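Local coordinates for probable ribosomal RNA small subunit methyltransferase (Thermus thermophilus, PDB 3DMH), which methylates the N2 amino group of a guanosine in 16S ribosomal RNA, using S-adenosylmethionine as the methyl donor, at residues 30-33 with 34-37; 117-120 with 121-124; 149-152 with 153-156; 191-195 with 196-200; 216-219 with 220-223. All coordinates share one frame; numbering follows the deposited sequence.

Interaction 1 of 5, residues 30-33 with 34-37; sequences YRDP and VHDL
Asp-32 O takes the amide N-H of Asp-36 at 2.8 Å, and Pro-33 O takes that of Leu-37 at 3.0 Å, two i to i+4 bonds that open helix 33-41. Asp-32 is the N-cap. With CG anti to its backbone N (chi1 -178°), its carboxylate folds back over the first turn, and OD1 accepts the N-H of Val-34 at 2.8 Å. The bond is somewhat bent, 144° at the hydrogen. Asp-32 OD1 also lies 3.4 Å from Val-34 CB, and the two side chains run alongside each other in the same direction. The same carboxylate meets His-35: Asp-32 CG lies at the edge of the imidazole, in its plane, and Asp-32 OD2 is 3.5 Å from His-35 CD2, with carboxylate and ring planes steeply inclined. The carboxylate would favour positive charge on this ring, though the histidine's charge is not seen. Asp-36 bends back toward the loop, and a water donates to its OD1 at 2.7 Å while accepting from Arg-31 N, which ties the loop to the first turn. Pro-33 fits this place, since a first-turn residue has no helical acceptor for an amide hydrogen. Pro-33, Val-34 and Leu-37 pack on Tyr-168 of strand 168-174, Leu-37 also reaches strand 159-165, and Val-34 and His-35 rest on Ala-108 of strand 102-108.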
loop_
_atom_site.group_PDB
_atom_site.type_symbol
_atom_site.label_atom_id
_atom_site.label_comp_id
_atom_site.label_asym_id
_atom_site.label_seq_id
_atom_site.Cartn_x
_atom_site.Cartn_y
_atom_site.Cartn_z
ATOM N N TYR A 30 -11.252 -0.173 -8.504
ATOM C CA TYR A 30 -12.037 0.433 -9.589
ATOM C C TYR A 30 -11.634 -0.196 -10.922
ATOM O O TYR A 30 -10.446 -0.238 -11.257
ATOM C CB TYR A 30 -11.779 1.943 -9.624
ATOM C CG TYR A 30 -12.259 2.684 -10.861
ATOM C CD1 TYR A 30 -13.617 2.755 -11.179
ATOM C CD2 TYR A 30 -11.349 3.343 -11.696
ATOM C CE1 TYR A 30 -14.054 3.447 -12.312
ATOM C CE2 TYR A 30 -11.776 4.039 -12.824
ATOM C CZ TYR A 30 -13.129 4.086 -13.121
ATOM O OH TYR A 30 -13.555 4.776 -14.239
ATOM N N ARG A 31 -12.635 -0.667 -11.673
ATOM C CA ARG A 31 -12.402 -1.325 -12.981
ATOM C C ARG A 31 -11.402 -2.471 -12.835
ATOM O O ARG A 31 -10.502 -2.662 -13.662
ATOM C CB ARG A 31 -11.972 -0.314 -14.047
ATOM C CG ARG A 31 -13.111 0.594 -14.476
ATOM C CD ARG A 31 -12.703 1.548 -15.585
ATOM N NE ARG A 31 -13.845 1.895 -16.431
ATOM C CZ ARG A 31 -13.880 2.928 -17.272
ATOM N NH1 ARG A 31 -12.835 3.741 -17.384
ATOM N NH2 ARG A 31 -14.969 3.151 -18.000
ATOM N N ASP A 32 -11.573 -3.219 -11.747
ATOM C CA ASP A 32 -10.763 -4.383 -11.459
ATOM C C ASP A 32 -11.658 -5.599 -11.687
ATOM O O ASP A 32 -12.715 -5.697 -11.060
ATOM C CB ASP A 32 -10.289 -4.323 -10.000
ATOM C CG ASP A 32 -9.389 -5.485 -9.610
ATOM O OD1 ASP A 32 -9.680 -6.641 -9.953
ATOM O OD2 ASP A 32 -8.387 -5.242 -8.910
ATOM N N PRO A 33 -11.273 -6.496 -12.611
ATOM C CA PRO A 33 -12.166 -7.645 -12.868
ATOM C C PRO A 33 -12.495 -8.514 -11.649
ATOM O O PRO A 33 -13.580 -9.110 -11.610
ATOM C CB PRO A 33 -11.421 -8.453 -13.941
ATOM C CG PRO A 33 -10.495 -7.446 -14.596
ATOM C CD PRO A 33 -10.083 -6.513 -13.482
ATOM N N VAL A 34 -11.595 -8.582 -10.662
ATOM C CA VAL A 34 -11.872 -9.400 -9.469
ATOM C C VAL A 34 -12.973 -8.733 -8.643
ATOM O O VAL A 34 -13.978 -9.358 -8.297
ATOM C CB VAL A 34 -10.594 -9.665 -8.626
ATOM C CG1 VAL A 34 -10.931 -10.366 -7.313
ATOM C CG2 VAL A 34 -9.575 -10.464 -9.428
ATOM N N HIS A 35 -12.795 -7.450 -8.326
ATOM C CA HIS A 35 -13.841 -6.736 -7.599
ATOM C C HIS A 35 -15.156 -6.668 -8.402
ATOM O O HIS A 35 -16.244 -6.761 -7.829
ATOM C CB HIS A 35 -13.380 -5.327 -7.173
ATOM C CG HIS A 35 -12.195 -5.306 -6.245
ATOM N ND1 HIS A 35 -12.316 -5.078 -4.889
ATOM C CD2 HIS A 35 -10.867 -5.450 -6.480
ATOM C CE1 HIS A 35 -11.121 -5.096 -4.330
ATOM N NE2 HIS A 35 -10.222 -5.311 -5.270
ATOM N N ASP A 36 -15.066 -6.530 -9.730
ATOM C CA ASP A 36 -16.266 -6.478 -10.580
ATOM C C ASP A 36 -17.053 -7.786 -10.527
ATOM O O ASP A 36 -18.273 -7.778 -10.491
ATOM C CB ASP A 36 -15.919 -6.160 -12.045
ATOM C CG ASP A 36 -15.577 -4.697 -12.258
ATOM O OD1 ASP A 36 -15.795 -3.902 -11.317
ATOM O OD2 ASP A 36 -15.075 -4.348 -13.347
ATOM N N LEU A 37 -16.337 -8.899 -10.501
ATOM C CA LEU A 37 -17.013 -10.198 -10.468
ATOM C C LEU A 37 -17.669 -10.391 -9.100
ATOM O O LEU A 37 -18.785 -10.909 -9.012
ATOM C CB LEU A 37 -16.055 -11.333 -10.797
ATOM C CG LEU A 37 -16.714 -12.661 -11.206
ATOM C CD1 LEU A 37 -17.548 -12.488 -12.477
ATOM C CD2 LEU A 37 -15.633 -13.691 -11.413
HETATM O O HOH W 1 -15.606 -1.176 -11.494
#

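Interaction 2 of 5, residues 117-120 with 121-124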
loop_
_atom_site.group_PDB
_atom_site.type_symbol
_atom_site.label_atom_id
_atom_site.label_comp_id
_atom_site.label_asym_id
_atom_site.label_seq_id
_atom_site.Cartn_x
_atom_site.Cartn_y
_atom_site.Cartn_z
ATOM N N TYR A 117 0.805 -12.472 3.076
ATOM C CA TYR A 117 -0.284 -11.523 3.289
ATOM C C TYR A 117 -1.642 -12.152 2.995
ATOM O O TYR A 117 -2.613 -11.955 3.745
ATOM C CB TYR A 117 -0.085 -10.281 2.427
ATOM C CG TYR A 117 -0.985 -9.150 2.844
ATOM C CD1 TYR A 117 -0.589 -8.259 3.837
ATOM C CD2 TYR A 117 -2.246 -8.985 2.269
ATOM C CE1 TYR A 117 -1.397 -7.232 4.253
ATOM C CE2 TYR A 117 -3.076 -7.950 2.677
ATOM C CZ TYR A 117 -2.636 -7.062 3.661
ATOM O OH TYR A 117 -3.453 -6.044 4.088
ATOM N N VAL A 118 -1.703 -12.928 1.919
ATOM C CA VAL A 118 -2.935 -13.624 1.555
ATOM C C VAL A 118 -3.277 -14.626 2.658
ATOM O O VAL A 118 -4.431 -14.722 3.081
ATOM C CB VAL A 118 -2.857 -14.327 0.167
ATOM C CG1 VAL A 118 -4.123 -15.152 -0.098
ATOM C CG2 VAL A 118 -2.632 -13.320 -0.963
ATOM N N GLN A 119 -2.277 -15.378 3.136
ATOM C CA GLN A 119 -2.554 -16.403 4.143
ATOM C C GLN A 119 -3.098 -15.801 5.432
ATOM O O GLN A 119 -4.045 -16.333 6.026
ATOM C CB GLN A 119 -1.292 -17.227 4.448
ATOM C CG GLN A 119 -1.541 -18.379 5.424
ATOM C CD GLN A 119 -2.400 -19.479 4.828
ATOM O OE1 GLN A 119 -2.492 -19.614 3.605
ATOM N NE2 GLN A 119 -3.037 -20.273 5.689
ATOM N N ALA A 120 -2.496 -14.688 5.846
ATOM C CA ALA A 120 -2.933 -13.974 7.039
ATOM C C ALA A 120 -4.369 -13.497 6.850
ATOM O O ALA A 120 -5.173 -13.537 7.785
ATOM C CB ALA A 120 -2.019 -12.782 7.308
ATOM N N SER A 121 -4.679 -13.051 5.634
ATOM C CA SER A 121 -6.042 -12.610 5.286
ATOM C C SER A 121 -7.055 -13.752 5.316
ATOM O O SER A 121 -8.183 -13.579 5.803
ATOM C CB SER A 121 -6.068 -11.921 3.920
ATOM O OG SER A 121 -5.326 -10.700 3.974
ATOM N N LEU A 122 -6.641 -14.916 4.810
ATOM C CA LEU A 122 -7.490 -16.114 4.838
ATOM C C LEU A 122 -7.792 -16.543 6.267
ATOM O O LEU A 122 -8.940 -16.842 6.598
ATOM C CB LEU A 122 -6.830 -17.262 4.067
ATOM C CG LEU A 122 -6.803 -17.098 2.539
ATOM C CD1 LEU A 122 -5.976 -18.205 1.882
ATOM C CD2 LEU A 122 -8.219 -17.053 1.964
ATOM N N VAL A 123 -6.762 -16.577 7.114
ATOM C CA VAL A 123 -6.976 -16.938 8.520
ATOM C C VAL A 123 -7.825 -15.892 9.251
ATOM O O VAL A 123 -8.706 -16.246 10.039
ATOM C CB VAL A 123 -5.651 -17.173 9.264
ATOM C CG1 VAL A 123 -5.928 -17.592 10.696
ATOM C CG2 VAL A 123 -4.841 -18.248 8.555
ATOM N N ALA A 124 -7.580 -14.604 8.982
ATOM C CA ALA A 124 -8.410 -13.557 9.569
ATOM C C ALA A 124 -9.878 -13.780 9.201
ATOM O O ALA A 124 -10.772 -13.590 10.037
ATOM C CB ALA A 124 -7.958 -12.185 9.086
#
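The Tyr-117 ring is approached obliquely by the hydroxyl of Ser-121, whose OG lies 3.8 Å from Tyr-117 CE2, while Trp-95 from a loop meets the same ring with the two planes steeply inclined. Tyr-117 and Ser-121 belong to helix 115-128, where one i to i+4 turn follows another: Leu-122 N bonds to Val-118 O at 2.8 Å, and Val-123 and Ala-124 repeat the pattern from Gln-119 and Ala-120. Ser-121 adds a second bond to the same acceptor. Its OG stands beside its own backbone N (chi1 -66°), which turns the hydroxyl back along the helix to donate to Tyr-117 O. That carbonyl is thus gripped twice by one residue, and the buried serine hydroxyl is satisfied within the helix. On another side of the helix Val-118 and Leu-122 lie side by side, CG1 to CD1 at 4.1 Å. Leu-122 turns to helix 145-156 and also packs on Leu-107 of strand 102-108. The Gln-119 chain bends at chi2 (69°), which carries its amide obliquely across Val-123, Gln-119 NE2 standing 3.9 Å from Val-123 CG2. The polar end is engaged beyond this helix, where NE2 hydrogen-bonds Glu-151 OE2. At Tyr-117 O the two donors, Ser-121 N and Ser-121 OG, each 3.0 Å away, arrive from opposite faces of the carbonyl plane.

Interaction 3 of 5, residues 149-152 with 153-156; sequences FKEA and RALL
Arg-153 lays its guanidinium flat over one face of the Phe-149 ring, the planes 14° apart and CZ 4.4 Å from the ring centroid, a cation-pi stack. The aliphatic part joins in: CD sits over the same face 4.0 Å from the centroid, a CH-pi contact. The bend at chi3 (-60°) folds the arginine back to cover the ring, and Lys-150 CA lies in the guanidinium plane at its edge, 3.6 Å from Arg-153 NH2. Among polar contacts, Phe-149 O accepts Arg-153 N at 2.9 Å and, weakly, NE. With an alanine in place of Arg-153, Phe-149 would probably lose the stacked cover of this face and its carbonyl the weak NE bond. Leu-155 packs against a carboxylate, its CG 3.6 Å from Glu-151 OE2, the oxygen that also accepts from Gln-119 NE2. These are i to i+3 and i to i+4 pairings on the last two turns of helix 145-156, an amphipathic helix whose inner side, with Phe-149, Ala-152 and Leu-156, packs on a Rossmann-like mixed sheet.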
loop_
_atom_site.group_PDB
_atom_site.type_symbol
_atom_site.label_atom_id
_atom_site.label_comp_id
_atom_site.label_asym_id
_atom_site.label_seq_id
_atom_site.Cartn_x
_atom_site.Cartn_y
_atom_site.Cartn_z
ATOM N N PHE A 149 -7.864 -20.810 -2.912
ATOM C CA PHE A 149 -9.181 -21.439 -2.748
ATOM C C PHE A 149 -9.053 -22.812 -2.086
ATOM O O PHE A 149 -9.860 -23.169 -1.228
ATOM C CB PHE A 149 -9.881 -21.545 -4.107
ATOM C CG PHE A 149 -11.254 -22.177 -4.060
ATOM C CD1 PHE A 149 -12.105 -21.991 -2.968
ATOM C CD2 PHE A 149 -11.700 -22.937 -5.136
ATOM C CE1 PHE A 149 -13.374 -22.575 -2.936
ATOM C CE2 PHE A 149 -12.975 -23.520 -5.126
ATOM C CZ PHE A 149 -13.813 -23.340 -4.020
ATOM N N LYS A 150 -8.034 -23.576 -2.477
ATOM C CA LYS A 150 -7.748 -24.867 -1.837
ATOM C C LYS A 150 -7.441 -24.685 -0.344
ATOM O O LYS A 150 -7.925 -25.457 0.495
ATOM C CB LYS A 150 -6.589 -25.567 -2.552
ATOM C CG LYS A 150 -6.287 -26.970 -2.034
ATOM C CD LYS A 150 -5.336 -27.709 -2.954
ATOM C CE LYS A 150 -5.082 -29.113 -2.438
ATOM N NZ LYS A 150 -4.536 -30.005 -3.495
ATOM N N GLU A 151 -6.657 -23.652 -0.023
ATOM C CA GLU A 151 -6.332 -23.332 1.365
ATOM C C GLU A 151 -7.572 -22.865 2.144
ATOM O O GLU A 151 -7.779 -23.275 3.294
ATOM C CB GLU A 151 -5.174 -22.321 1.435
ATOM C CG GLU A 151 -4.745 -21.867 2.853
ATOM C CD GLU A 151 -4.267 -23.003 3.770
ATOM O OE1 GLU A 151 -3.949 -24.114 3.287
ATOM O OE2 GLU A 151 -4.214 -22.778 4.999
ATOM N N ALA A 152 -8.390 -22.016 1.522
ATOM C CA ALA A 152 -9.642 -21.579 2.143
ATOM C C ALA A 152 -10.545 -22.768 2.471
ATOM O O ALA A 152 -11.111 -22.834 3.559
ATOM C CB ALA A 152 -10.375 -20.572 1.251
ATOM N N ARG A 153 -10.650 -23.708 1.538
ATOM C CA ARG A 153 -11.476 -24.896 1.746
ATOM C C ARG A 153 -10.951 -25.736 2.905
ATOM O O ARG A 153 -11.735 -26.257 3.697
ATOM C CB ARG A 153 -11.574 -25.744 0.470
ATOM C CG ARG A 153 -12.593 -25.236 -0.534
ATOM C CD ARG A 153 -12.614 -26.078 -1.800
ATOM N NE ARG A 153 -11.317 -26.091 -2.473
ATOM C CZ ARG A 153 -11.017 -26.870 -3.508
ATOM N NH1 ARG A 153 -11.928 -27.696 -4.011
ATOM N NH2 ARG A 153 -9.804 -26.822 -4.045
ATOM N N ALA A 154 -9.625 -25.846 3.009
ATOM C CA ALA A 154 -8.986 -26.556 4.118
ATOM C C ALA A 154 -9.226 -25.843 5.446
ATOM O O ALA A 154 -9.435 -26.475 6.479
ATOM C CB ALA A 154 -7.498 -26.720 3.860
ATOM N N LEU A 155 -9.215 -24.511 5.410
ATOM C CA LEU A 155 -9.418 -23.721 6.623
ATOM C C LEU A 155 -10.853 -23.761 7.147
ATOM O O LEU A 155 -11.060 -23.721 8.365
ATOM C CB LEU A 155 -8.996 -22.262 6.393
ATOM C CG LEU A 155 -7.499 -21.951 6.317
ATOM C CD1 LEU A 155 -7.294 -20.535 5.789
ATOM C CD2 LEU A 155 -6.827 -22.125 7.673
ATOM N N LEU A 156 -11.829 -23.811 6.229
ATOM C CA LEU A 156 -13.256 -23.593 6.544
ATOM C C LEU A 156 -14.169 -24.823 6.438
ATOM O O LEU A 156 -14.890 -25.139 7.397
ATOM C CB LEU A 156 -13.842 -22.502 5.635
ATOM C CG LEU A 156 -13.290 -21.102 5.863
ATOM C CD1 LEU A 156 -13.450 -20.274 4.589
ATOM C CD2 LEU A 156 -13.984 -20.447 7.037
#

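Interaction 4 of 5, residues 191-195 with 196-200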
loop_
_atom_site.group_PDB
_atom_site.type_symbol
_atom_site.label_atom_id
_atom_site.label_comp_id
_atom_site.label_asym_id
_atom_site.label_seq_id
_atom_site.Cartn_x
_atom_site.Cartn_y
_atom_site.Cartn_z
ATOM N N ALA A 191 20.867 -5.410 7.866
ATOM C CA ALA A 191 21.596 -4.950 6.694
ATOM C C ALA A 191 22.610 -3.884 7.100
ATOM O O ALA A 191 22.368 -3.111 8.033
ATOM C CB ALA A 191 20.641 -4.393 5.651
ATOM N N ARG A 192 23.735 -3.838 6.397
ATOM C CA ARG A 192 24.704 -2.783 6.616
ATOM C C ARG A 192 24.560 -1.764 5.500
ATOM O O ARG A 192 24.634 -2.111 4.321
ATOM C CB ARG A 192 26.127 -3.346 6.674
ATOM C CG ARG A 192 27.157 -2.345 7.161
ATOM C CD ARG A 192 28.522 -3.022 7.272
ATOM N NE ARG A 192 29.584 -2.124 7.735
ATOM C CZ ARG A 192 29.806 -1.811 9.009
ATOM N NH1 ARG A 192 29.030 -2.311 9.966
ATOM N NH2 ARG A 192 30.800 -0.987 9.326
ATOM N N ILE A 193 24.288 -0.520 5.884
ATOM C CA ILE A 193 24.066 0.554 4.932
ATOM C C ILE A 193 24.986 1.724 5.248
ATOM O O ILE A 193 24.968 2.259 6.360
ATOM C CB ILE A 193 22.569 1.013 4.918
ATOM C CG1 ILE A 193 21.643 -0.147 4.502
ATOM C CG2 ILE A 193 22.385 2.210 3.996
ATOM C CD1 ILE A 193 20.158 0.084 4.798
ATOM N N LEU A 194 25.799 2.101 4.263
ATOM C CA LEU A 194 26.747 3.211 4.390
ATOM C C LEU A 194 27.552 3.152 5.695
ATOM O O LEU A 194 27.694 4.155 6.397
ATOM C CB LEU A 194 26.023 4.567 4.251
ATOM C CG LEU A 194 25.176 4.874 3.011
ATOM C CD1 LEU A 194 24.362 6.149 3.222
ATOM C CD2 LEU A 194 26.034 4.985 1.764
ATOM N N GLY A 195 28.060 1.964 6.019
ATOM C CA GLY A 195 28.934 1.772 7.184
ATOM C C GLY A 195 28.252 1.638 8.539
ATOM O O GLY A 195 28.920 1.727 9.576
ATOM N N ALA A 196 26.929 1.430 8.534
ATOM C CA ALA A 196 26.163 1.300 9.777
ATOM C C ALA A 196 25.173 0.142 9.705
ATOM O O ALA A 196 24.643 -0.159 8.639
ATOM C CB ALA A 196 25.440 2.604 10.101
ATOM N N GLU A 197 24.931 -0.490 10.848
ATOM C CA GLU A 197 24.059 -1.661 10.934
ATOM C C GLU A 197 22.633 -1.286 11.260
ATOM O O GLU A 197 22.397 -0.520 12.196
ATOM C CB GLU A 197 24.550 -2.608 12.025
ATOM C CG GLU A 197 25.859 -3.296 11.706
ATOM C CD GLU A 197 25.758 -4.247 10.521
ATOM O OE1 GLU A 197 24.685 -4.868 10.323
ATOM O OE2 GLU A 197 26.771 -4.374 9.793
ATOM N N TYR A 198 21.695 -1.857 10.501
ATOM C CA TYR A 198 20.257 -1.670 10.728
ATOM C C TYR A 198 19.561 -3.017 10.821
ATOM O O TYR A 198 19.920 -3.959 10.114
ATOM C CB TYR A 198 19.624 -0.841 9.599
ATOM C CG TYR A 198 20.238 0.528 9.455
ATOM C CD1 TYR A 198 19.738 1.621 10.165
ATOM C CD2 TYR A 198 21.354 0.724 8.646
ATOM C CE1 TYR A 198 20.320 2.877 10.049
ATOM C CE2 TYR A 198 21.943 1.968 8.531
ATOM C CZ TYR A 198 21.431 3.038 9.235
ATOM O OH TYR A 198 22.028 4.270 9.111
ATOM N N THR A 199 18.562 -3.109 11.698
ATOM C CA THR A 199 17.675 -4.262 11.709
ATOM C C THR A 199 16.292 -3.778 11.341
ATOM O O THR A 199 15.650 -3.069 12.117
ATOM C CB THR A 199 17.635 -4.963 13.074
ATOM O OG1 THR A 199 18.957 -5.415 13.404
ATOM C CG2 THR A 199 16.713 -6.167 13.026
ATOM N N PHE A 200 15.851 -4.175 10.158
ATOM C CA PHE A 200 14.508 -3.837 9.697
ATOM C C PHE A 200 13.475 -4.853 10.166
ATOM O O PHE A 200 13.765 -6.043 10.325
ATOM C CB PHE A 200 14.482 -3.680 8.181
ATOM C CG PHE A 200 15.366 -2.578 7.678
ATOM C CD1 PHE A 200 14.931 -1.257 7.682
ATOM C CD2 PHE A 200 16.652 -2.854 7.226
ATOM C CE1 PHE A 200 15.752 -0.230 7.222
ATOM C CE2 PHE A 200 17.490 -1.840 6.771
ATOM C CZ PHE A 200 17.036 -0.518 6.760
HETATM O O HOH W 2 23.778 4.558 7.247
#
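Ile-193 O is gripped by two donors: Ala-196 N at 3.0 Å, coming from well above the carbonyl plane, and a water at 2.7 Å that also hydrogen-bonds Tyr-198 OH. The first bond closes a type I' turn from Ile-193 to Ala-196, with Leu-194 and Gly-195 at its centre in positive phi. Ile-193 N returns a bond to Ala-196 O, making this a hydrogen-bonded antiparallel pair. Ala-191 and Tyr-198 form the next such pair, each amide donating to the other's carbonyl. Between them Arg-192 and Glu-197 make a non-hydrogen-bonded pair and carry a salt bridge on the opposite face of the ladder. Arg-192 NH1 meets the anti lone pair of Glu-197 OE2 at 3.1 Å, in the guanidinium plane. The bend of the glutamate, chi2 -65°, brings Glu-197 OE2 to 3.3 Å from Arg-192 CG, over the extended arginine chain. On the other face Ile-193 CB packs 3.8 Å from Tyr-198 CE2, and Ile-193 CD1 meets the edge of the Phe-200 ring, in its plane, 3.7 Å from CZ. Ile-193, Tyr-198 and Phe-200 also touch helix 248-253, while Ile-193 reaches Leu-217 and Leu-220 of helix 214-227. The whole is a beta hairpin with a two-residue type I' turn, strands 187-193 and 196-202, laid with its apolar face on helices of the methyltransferase domain.

Interaction 5 of 5, residues 216-219 with 220-223; sequences SLLL and LEAL. With SAM (S-adenosylmethionine), chain D.
Four backbone bonds of the i to i+4 kind run through this stretch of helix 214-227, from Leu-220 N to Ser-216 O at 3.1 Å through to Leu-223 N to Leu-219 O at 2.8 Å. A further polar bond leaves the helix: Ser-216 OG donates to the carboxylate O of S-adenosylmethionine at 2.6 Å. A chi1 of -56° sets OG opposite the serine's carbonyl carbon and toward the cofactor. Asn-305 ND2 also bonds this OG, so the serine is held between cofactor and asparagine. Glu-221 packs back along the preceding turn, its methylene CG 3.2 Å from the backbone Leu-217 O. Its charged end meets carbon, Glu-221 OE1 lying 3.8 Å from Leu-218 CD1, and the two side chains meet at about a right angle. Cut back to an alanine, the Glu-221 position would probably strip the cover from Leu-217 O and leave Leu-218 CD1 without this neighbour. Apolar contact is lighter: Leu-219 CD2 and Leu-223 CD1, one turn apart, stand 4.3 Å from each other. Both leucines face the central sheet, on Phe-337 of strand 334-340 and Val-303 of strand 299-304. Another side of the helix faces strand 187-193, which places the helix between the sheet and the hairpin.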
loop_
_atom_site.group_PDB
_atom_site.type_symbol
_atom_site.label_atom_id
_atom_site.label_comp_id
_atom_site.label_asym_id
_atom_site.label_seq_id
_atom_site.Cartn_x
_atom_site.Cartn_y
_atom_site.Cartn_z
ATOM N N SER A 216 17.238 1.309 -3.570
ATOM C CA SER A 216 17.282 2.160 -2.378
ATOM C C SER A 216 18.732 2.386 -1.922
ATOM O O SER A 216 19.121 3.515 -1.594
ATOM C CB SER A 216 16.453 1.530 -1.259
ATOM O OG SER A 216 15.117 1.300 -1.676
ATOM N N LEU A 217 19.532 1.316 -1.917
ATOM C CA LEU A 217 20.970 1.432 -1.617
ATOM C C LEU A 217 21.645 2.398 -2.585
ATOM O O LEU A 217 22.441 3.231 -2.173
ATOM C CB LEU A 217 21.671 0.067 -1.673
ATOM C CG LEU A 217 21.266 -0.932 -0.593
ATOM C CD1 LEU A 217 21.946 -2.270 -0.833
ATOM C CD2 LEU A 217 21.622 -0.389 0.796
ATOM N N LEU A 218 21.320 2.291 -3.869
ATOM C CA LEU A 218 21.915 3.164 -4.890
ATOM C C LEU A 218 21.571 4.642 -4.685
ATOM O O LEU A 218 22.428 5.518 -4.853
ATOM C CB LEU A 218 21.475 2.722 -6.283
ATOM C CG LEU A 218 22.293 3.287 -7.445
ATOM C CD1 LEU A 218 23.749 2.760 -7.423
ATOM C CD2 LEU A 218 21.603 2.978 -8.777
ATOM N N LEU A 219 20.318 4.915 -4.317
ATOM C CA LEU A 219 19.898 6.280 -4.022
ATOM C C LEU A 219 20.712 6.829 -2.854
ATOM O O LEU A 219 21.225 7.937 -2.936
ATOM C CB LEU A 219 18.395 6.337 -3.690
ATOM C CG LEU A 219 17.846 7.757 -3.514
ATOM C CD1 LEU A 219 16.377 7.791 -3.961
ATOM C CD2 LEU A 219 17.999 8.304 -2.084
ATOM N N LEU A 220 20.851 6.039 -1.790
ATOM C CA LEU A 220 21.586 6.477 -0.589
ATOM C C LEU A 220 23.063 6.712 -0.880
ATOM O O LEU A 220 23.643 7.682 -0.391
ATOM C CB LEU A 220 21.395 5.494 0.572
ATOM C CG LEU A 220 19.993 5.435 1.199
ATOM C CD1 LEU A 220 19.930 4.315 2.241
ATOM C CD2 LEU A 220 19.633 6.777 1.828
ATOM N N GLU A 221 23.658 5.841 -1.693
ATOM C CA GLU A 221 25.046 6.025 -2.129
ATOM C C GLU A 221 25.204 7.325 -2.914
ATOM O O GLU A 221 26.127 8.099 -2.646
ATOM C CB GLU A 221 25.520 4.815 -2.929
ATOM C CG GLU A 221 25.613 3.560 -2.078
ATOM C CD GLU A 221 25.760 2.282 -2.891
ATOM O OE1 GLU A 221 25.421 2.282 -4.097
ATOM O OE2 GLU A 221 26.199 1.270 -2.309
ATOM N N ALA A 222 24.290 7.576 -3.850
ATOM C CA ALA A 222 24.326 8.792 -4.664
ATOM C C ALA A 222 24.148 10.027 -3.780
ATOM O O ALA A 222 24.832 11.037 -3.963
ATOM C CB ALA A 222 23.248 8.757 -5.736
ATOM N N LEU A 223 23.229 9.916 -2.821
ATOM C CA LEU A 223 22.938 10.990 -1.881
ATOM C C LEU A 223 24.151 11.329 -1.037
ATOM O O LEU A 223 24.545 12.494 -0.961
ATOM C CB LEU A 223 21.737 10.619 -0.989
ATOM C CG LEU A 223 21.211 11.682 -0.015
ATOM C CD1 LEU A 223 19.712 11.521 0.161
ATOM C CD2 LEU A 223 21.920 11.617 1.340
HETATM N N SAM D . 11.055 3.658 0.379
HETATM C CA SAM D . 10.927 2.167 0.524
HETATM C C SAM D . 12.208 1.516 0.049
HETATM O O SAM D . 12.991 2.244 -0.576
HETATM O OXT SAM D . 12.402 0.307 0.263
HETATM C CB SAM D . 9.765 1.624 -0.311
HETATM C CG SAM D . 9.847 1.886 -1.817
HETATM S SD SAM D . 8.475 1.085 -2.709
HETATM C CE SAM D . 9.156 0.958 -4.387
HETATM C "C5'" SAM D . 7.231 2.385 -2.961
HETATM C "C4'" SAM D . 6.418 2.659 -1.706
HETATM O "O4'" SAM D . 5.434 3.611 -2.104
HETATM C "C3'" SAM D . 5.691 1.440 -1.123
HETATM O "O3'" SAM D . 6.007 1.245 0.250
HETATM C "C2'" SAM D . 4.212 1.772 -1.351
HETATM O "O2'" SAM D . 3.314 1.216 -0.411
HETATM C "C1'" SAM D . 4.293 3.296 -1.330
HETATM N N9 SAM D . 3.108 3.906 -1.902
HETATM C C8 SAM D . 2.285 3.434 -2.922
HETATM N N7 SAM D . 1.307 4.343 -3.157
HETATM C C5 SAM D . 1.493 5.387 -2.275
HETATM C C6 SAM D . 0.788 6.569 -2.018
HETATM N N6 SAM D . -0.333 6.871 -2.687
HETATM N N1 SAM D . 1.273 7.407 -1.041
HETATM C C2 SAM D . 2.404 7.100 -0.318
HETATM N N3 SAM D . 3.091 5.907 -0.512
HETATM C C4 SAM D . 2.627 5.096 -1.489
#

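All five contacts are local and follow one another in series, so none nests within or crosses another. Interaction 1 caps helix 33-41 beside the first mixed sheet. Interactions 2 and 3 lie on helices 115-128 and 145-156 of the same half and touch, with Leu-122 packed on Leu-155. Farther along, interaction 4 closes the hairpin turn before the second mixed sheet, and interaction 5 follows on helix 214-227; these two touch where hairpin and helix meet. Interactions 3 and 5 have centres about 43 Å apart. The two sheets share the strand order 3-2-1-4-5-7-6, and only interaction 5 directly contacts the cofactor.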